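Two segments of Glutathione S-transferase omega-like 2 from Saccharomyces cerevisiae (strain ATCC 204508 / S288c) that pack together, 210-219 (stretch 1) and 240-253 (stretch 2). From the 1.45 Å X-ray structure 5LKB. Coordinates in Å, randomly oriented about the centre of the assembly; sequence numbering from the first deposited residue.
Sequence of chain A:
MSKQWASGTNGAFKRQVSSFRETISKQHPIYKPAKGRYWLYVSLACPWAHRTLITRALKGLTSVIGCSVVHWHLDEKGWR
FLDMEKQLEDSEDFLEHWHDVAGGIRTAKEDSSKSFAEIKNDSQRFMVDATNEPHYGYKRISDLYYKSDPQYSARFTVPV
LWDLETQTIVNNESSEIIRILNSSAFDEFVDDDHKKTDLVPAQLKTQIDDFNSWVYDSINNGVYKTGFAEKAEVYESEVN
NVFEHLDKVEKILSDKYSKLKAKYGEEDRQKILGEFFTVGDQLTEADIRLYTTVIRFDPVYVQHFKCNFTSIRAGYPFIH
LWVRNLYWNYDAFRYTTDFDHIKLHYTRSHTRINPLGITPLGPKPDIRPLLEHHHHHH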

# COMPACT_ATOMS: atom_id res chain seq x y z
N ASP A 210 -2.02 -16.48 -26.97
CA ASP A 210 -2.83 -15.26 -27.01
C ASP A 210 -3.04 -14.72 -25.60
O ASP A 210 -2.94 -13.51 -25.39
CB ASP A 210 -4.18 -15.55 -27.66
CG ASP A 210 -4.07 -15.82 -29.17
OD1 ASP A 210 -3.00 -15.54 -29.77
OD2 ASP A 210 -5.10 -16.27 -29.72
N PHE A 211 -3.33 -15.60 -24.63
CA PHE A 211 -3.44 -15.16 -23.22
C PHE A 211 -2.11 -14.57 -22.76
O PHE A 211 -2.07 -13.46 -22.18
CB PHE A 211 -3.82 -16.38 -22.39
CG PHE A 211 -4.13 -16.11 -20.94
CD1 PHE A 211 -5.38 -15.69 -20.57
CD2 PHE A 211 -3.19 -16.43 -19.96
CE1 PHE A 211 -5.68 -15.46 -19.22
CE2 PHE A 211 -3.46 -16.22 -18.61
CZ PHE A 211 -4.71 -15.75 -18.22
N ASN A 212 -1.02 -15.30 -22.96
CA ASN A 212 0.32 -14.84 -22.58
C ASN A 212 0.63 -13.46 -23.11
O ASN A 212 1.27 -12.66 -22.44
CB ASN A 212 1.42 -15.79 -23.12
CG ASN A 212 1.64 -17.05 -22.30
OD1 ASN A 212 1.00 -17.32 -21.26
ND2 ASN A 212 2.52 -17.91 -22.85
N SER A 213 0.21 -13.15 -24.35
CA SER A 213 0.57 -11.88 -24.96
C SER A 213 0.01 -10.69 -24.18
O SER A 213 0.75 -9.73 -23.91
CB SER A 213 0.10 -11.84 -26.43
OG SER A 213 0.56 -10.64 -27.01
N TRP A 214 -1.29 -10.70 -23.89
CA TRP A 214 -1.85 -9.54 -23.16
C TRP A 214 -1.54 -9.60 -21.68
O TRP A 214 -1.45 -8.54 -21.05
CB TRP A 214 -3.36 -9.36 -23.42
CG TRP A 214 -4.28 -10.46 -23.06
CD1 TRP A 214 -4.74 -11.46 -23.90
CD2 TRP A 214 -4.94 -10.67 -21.81
NE1 TRP A 214 -5.60 -12.27 -23.24
CE2 TRP A 214 -5.77 -11.80 -21.96
CE3 TRP A 214 -4.92 -10.00 -20.57
CZ2 TRP A 214 -6.55 -12.32 -20.90
CZ3 TRP A 214 -5.70 -10.51 -19.54
CH2 TRP A 214 -6.53 -11.62 -19.70
N VAL A 215 -1.41 -10.79 -21.10
CA VAL A 215 -0.97 -10.84 -19.70
C VAL A 215 0.43 -10.29 -19.58
O VAL A 215 0.75 -9.57 -18.62
CB VAL A 215 -1.11 -12.28 -19.15
CG1 VAL A 215 -0.37 -12.43 -17.81
CG2 VAL A 215 -2.54 -12.63 -19.02
N TYR A 216 1.30 -10.54 -20.56
CA TYR A 216 2.63 -9.94 -20.50
C TYR A 216 2.57 -8.42 -20.45
O TYR A 216 3.18 -7.78 -19.57
CB TYR A 216 3.51 -10.42 -21.66
CG TYR A 216 4.79 -9.63 -21.71
CD1 TYR A 216 5.84 -9.91 -20.85
CD2 TYR A 216 4.93 -8.49 -22.53
CE1 TYR A 216 6.97 -9.17 -20.82
CE2 TYR A 216 6.07 -7.73 -22.52
CZ TYR A 216 7.10 -8.05 -21.65
OH TYR A 216 8.23 -7.32 -21.59
N ASP A 217 1.90 -7.80 -21.41
CA ASP A 217 1.99 -6.37 -21.53
C ASP A 217 1.30 -5.68 -20.38
O ASP A 217 1.75 -4.61 -19.96
CB ASP A 217 1.37 -5.88 -22.84
CG ASP A 217 2.30 -6.11 -24.05
OD1 ASP A 217 3.53 -5.83 -23.98
OD2 ASP A 217 1.76 -6.60 -25.07
N SER A 218 0.18 -6.23 -19.94
CA SER A 218 -0.72 -5.56 -19.01
C SER A 218 -0.55 -5.97 -17.55
O SER A 218 -1.02 -5.23 -16.69
CB SER A 218 -2.20 -5.74 -19.40
OG SER A 218 -2.66 -7.11 -19.20
N ILE A 219 0.07 -7.11 -17.24
CA ILE A 219 0.13 -7.63 -15.87
C ILE A 219 1.58 -7.92 -15.53
O ILE A 219 2.15 -7.31 -14.63
CB ILE A 219 -0.82 -8.84 -15.71
CG1 ILE A 219 -2.28 -8.38 -15.91
CG2 ILE A 219 -0.62 -9.50 -14.36
CD1 ILE A 219 -3.32 -9.40 -16.04
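Stretch 2 240-253: NNVFEHLDKVEKIL

Residues 240-253 form a continuous segment of α-helix, with backbone hydrogen bonds from Glu-244 N to Asn-240 O through Leu-253 N to Val-249 O. This helix runs roughly antiparallel to helix 210-219: the angle between their N-to-C directions is 146°, the signed crossing angle is -146°, and the axes approach to 8.8 Å. The backbones come closest where Ser-218 meets Val-242, with the CA atoms of these residues 5.2 Å apart. From there the helix proceeds so that His-245 packs against both Ser-218 and Trp-214, and Ile-252 reaches Trp-214 and Phe-211. The contact buries 481 Å² in total and contains no hydrogen bond between the helices, so it rests on packing.

The CA atoms approach most closely at Ser-218, whose side chain is small. Here Val-242 CA lies 3.3 Å from Ser-218 O in a CA-H...O contact with an angle of 156° at the hydrogen. Stretch 1 has a wider π-type turn at 216-219, and Ser-218 O, buried by the contact, has no hydrogen-bonding partner; the CA-H group is a modest substitute. Ser-218 adopts the p rotamer (chi1 70°), which turns Ser-218 OG back to its own helix, 2.6 Å from Trp-214 O, in a hydrogen bond whose length is less certain because OG is modelled too close to its surroundings. Ser-218 CB faces the imidazole of His-245, 3.5 Å from the ring centroid and 26° off the normal, a CH-π contact over one face.

The His-245 ring is held by its own helix. With chi1 at -71° (m) and chi2 at 84°, His-245 ND1 points back along the chain and donates to Asn-241 O at 2.8 Å, with an N-H...acceptor angle of 164°. His-245 CD2 lies 3.6 Å from Trp-214 CE3, which is at the edge of the imidazole. The six-membered ring of Trp-214 and the imidazole form an oblique pair, centroids 5.8 Å apart and planes at 41°. One turn earlier, Asn-241 points sideways at CB, but its t rotamer (chi1 -172°) brings Asn-241 ND2 to 3.4 Å from Ser-218 CB.

Trp-214 is also p (chi1 59°, chi2 -94°), a rotamer that carries the indole across to Lys-248, Val-249 and Ile-252. There Trp-214 CH2 lies 3.5 Å from Val-249 CG2 and 3.8 Å from Lys-248 CB, while Trp-214 CZ2 is 3.9 Å from Ile-252 CD1. Lys-248 starts toward stretch 1, but its extended chain (m, t, t, t) leads its end away. Ile-252, with chi1 m and chi2 t, extends Ile-252 CD1 to the edge of both aromatic rings, 3.8 Å from Phe-211 CE1. Phe-211 is t (chi1 -174°), so a side chain that leaves its helix sideways still reaches the partner with its ring. On Ile-219 the m,t rotamer does the same: Ile-219 CD1 packs 3.9 Å from Val-249 CG2 and 4.1 Å from Leu-246 CD2.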

# COMPACT_ATOMS: atom_id res chain seq x y z
N ASN A 240 -4.18 1.90 -14.48
CA ASN A 240 -5.53 1.60 -14.93
C ASN A 240 -5.52 0.38 -15.84
O ASN A 240 -6.43 -0.44 -15.80
CB ASN A 240 -6.11 2.80 -15.70
CG ASN A 240 -6.76 3.84 -14.77
OD1 ASN A 240 -7.80 3.59 -14.18
ND2 ASN A 240 -6.15 4.95 -14.67
N ASN A 241 -4.48 0.28 -16.66
CA ASN A 241 -4.33 -0.86 -17.59
C ASN A 241 -4.15 -2.17 -16.83
O ASN A 241 -4.74 -3.18 -17.22
CB ASN A 241 -3.21 -0.56 -18.57
CG ASN A 241 -3.15 -1.60 -19.67
OD1 ASN A 241 -4.12 -1.78 -20.44
ND2 ASN A 241 -2.09 -2.35 -19.68
N VAL A 242 -3.36 -2.17 -15.74
CA VAL A 242 -3.20 -3.38 -14.95
C VAL A 242 -4.55 -3.86 -14.47
O VAL A 242 -4.90 -5.03 -14.58
CB VAL A 242 -2.24 -3.10 -13.77
CG1 VAL A 242 -2.35 -4.21 -12.73
CG2 VAL A 242 -0.78 -2.95 -14.21
N PHE A 243 -5.31 -2.98 -13.79
CA PHE A 243 -6.56 -3.42 -13.20
C PHE A 243 -7.59 -3.79 -14.26
O PHE A 243 -8.36 -4.72 -14.05
CB PHE A 243 -7.09 -2.39 -12.16
CG PHE A 243 -6.32 -2.48 -10.85
CD1 PHE A 243 -6.66 -3.44 -9.94
CD2 PHE A 243 -5.21 -1.69 -10.63
CE1 PHE A 243 -5.91 -3.63 -8.76
CE2 PHE A 243 -4.46 -1.84 -9.44
CZ PHE A 243 -4.80 -2.81 -8.56
N GLU A 244 -7.57 -3.12 -15.42
CA GLU A 244 -8.50 -3.48 -16.49
C GLU A 244 -8.25 -4.91 -16.95
O GLU A 244 -9.20 -5.67 -17.19
CB GLU A 244 -8.33 -2.51 -17.65
CG GLU A 244 -9.10 -2.85 -18.91
CD GLU A 244 -8.74 -1.89 -20.04
OE1 GLU A 244 -8.23 -0.79 -19.76
OE2 GLU A 244 -8.93 -2.27 -21.22
N HIS A 245 -6.99 -5.31 -16.96
CA HIS A 245 -6.64 -6.65 -17.39
C HIS A 245 -6.76 -7.68 -16.30
O HIS A 245 -7.05 -8.86 -16.59
CB HIS A 245 -5.31 -6.65 -18.11
CG HIS A 245 -5.43 -6.01 -19.44
ND1 HIS A 245 -5.34 -4.64 -19.59
CD2 HIS A 245 -5.69 -6.53 -20.68
CE1 HIS A 245 -5.50 -4.34 -20.88
NE2 HIS A 245 -5.70 -5.47 -21.56
N LEU A 246 -6.57 -7.31 -15.04
CA LEU A 246 -6.95 -8.24 -13.99
C LEU A 246 -8.44 -8.53 -14.02
O LEU A 246 -8.88 -9.65 -13.75
CB LEU A 246 -6.54 -7.71 -12.61
CG LEU A 246 -5.06 -7.61 -12.23
CD1 LEU A 246 -4.87 -6.84 -10.93
CD2 LEU A 246 -4.43 -8.96 -12.16
N ASP A 247 -9.25 -7.51 -14.33
CA ASP A 247 -10.68 -7.73 -14.51
C ASP A 247 -10.94 -8.77 -15.60
O ASP A 247 -11.81 -9.62 -15.42
CB ASP A 247 -11.38 -6.42 -14.86
CG ASP A 247 -11.39 -5.45 -13.69
OD1 ASP A 247 -11.19 -5.88 -12.53
OD2 ASP A 247 -11.71 -4.28 -13.98
N LYS A 248 -10.15 -8.73 -16.67
CA LYS A 248 -10.29 -9.71 -17.77
C LYS A 248 -9.98 -11.13 -17.29
O LYS A 248 -10.74 -12.07 -17.57
CB LYS A 248 -9.43 -9.32 -18.96
CG LYS A 248 -9.95 -8.07 -19.65
CD LYS A 248 -9.19 -7.71 -20.91
CE LYS A 248 -9.52 -6.29 -21.35
NZ LYS A 248 -8.86 -6.09 -22.72
N VAL A 249 -8.88 -11.28 -16.53
CA VAL A 249 -8.51 -12.59 -15.98
C VAL A 249 -9.58 -13.10 -15.04
O VAL A 249 -9.95 -14.27 -15.05
CB VAL A 249 -7.14 -12.52 -15.30
CG1 VAL A 249 -6.80 -13.88 -14.60
CG2 VAL A 249 -6.09 -12.12 -16.25
N GLU A 250 -10.04 -12.22 -14.12
CA GLU A 250 -11.07 -12.57 -13.15
C GLU A 250 -12.35 -13.09 -13.83
O GLU A 250 -12.97 -14.04 -13.33
CB GLU A 250 -11.37 -11.34 -12.27
CG GLU A 250 -12.42 -11.53 -11.22
CD GLU A 250 -11.97 -12.38 -10.01
OE1 GLU A 250 -10.75 -12.73 -9.90
OE2 GLU A 250 -12.85 -12.76 -9.20
N LYS A 251 -12.77 -12.43 -14.93
CA LYS A 251 -13.93 -12.85 -15.72
C LYS A 251 -13.73 -14.25 -16.31
O LYS A 251 -14.59 -15.13 -16.17
CB LYS A 251 -14.21 -11.82 -16.82
CG LYS A 251 -15.31 -12.20 -17.81
CD LYS A 251 -16.64 -12.39 -17.14
CE LYS A 251 -17.78 -12.61 -18.20
NZ LYS A 251 -18.92 -13.40 -17.62
N ILE A 252 -12.55 -14.50 -16.86
CA ILE A 252 -12.24 -15.81 -17.42
C ILE A 252 -12.38 -16.87 -16.35
O ILE A 252 -13.00 -17.93 -16.55
CB ILE A 252 -10.83 -15.81 -18.01
CG1 ILE A 252 -10.80 -15.07 -19.35
CG2 ILE A 252 -10.29 -17.27 -18.22
CD1 ILE A 252 -9.40 -14.82 -19.87
N LEU A 253 -11.75 -16.63 -15.18
CA LEU A 253 -11.80 -17.60 -14.10
C LEU A 253 -13.18 -17.74 -13.48
O LEU A 253 -13.57 -18.84 -13.08
CB LEU A 253 -10.75 -17.24 -13.04
CG LEU A 253 -9.33 -17.36 -13.48
CD1 LEU A 253 -8.37 -16.91 -12.43
CD2 LEU A 253 -9.00 -18.82 -13.88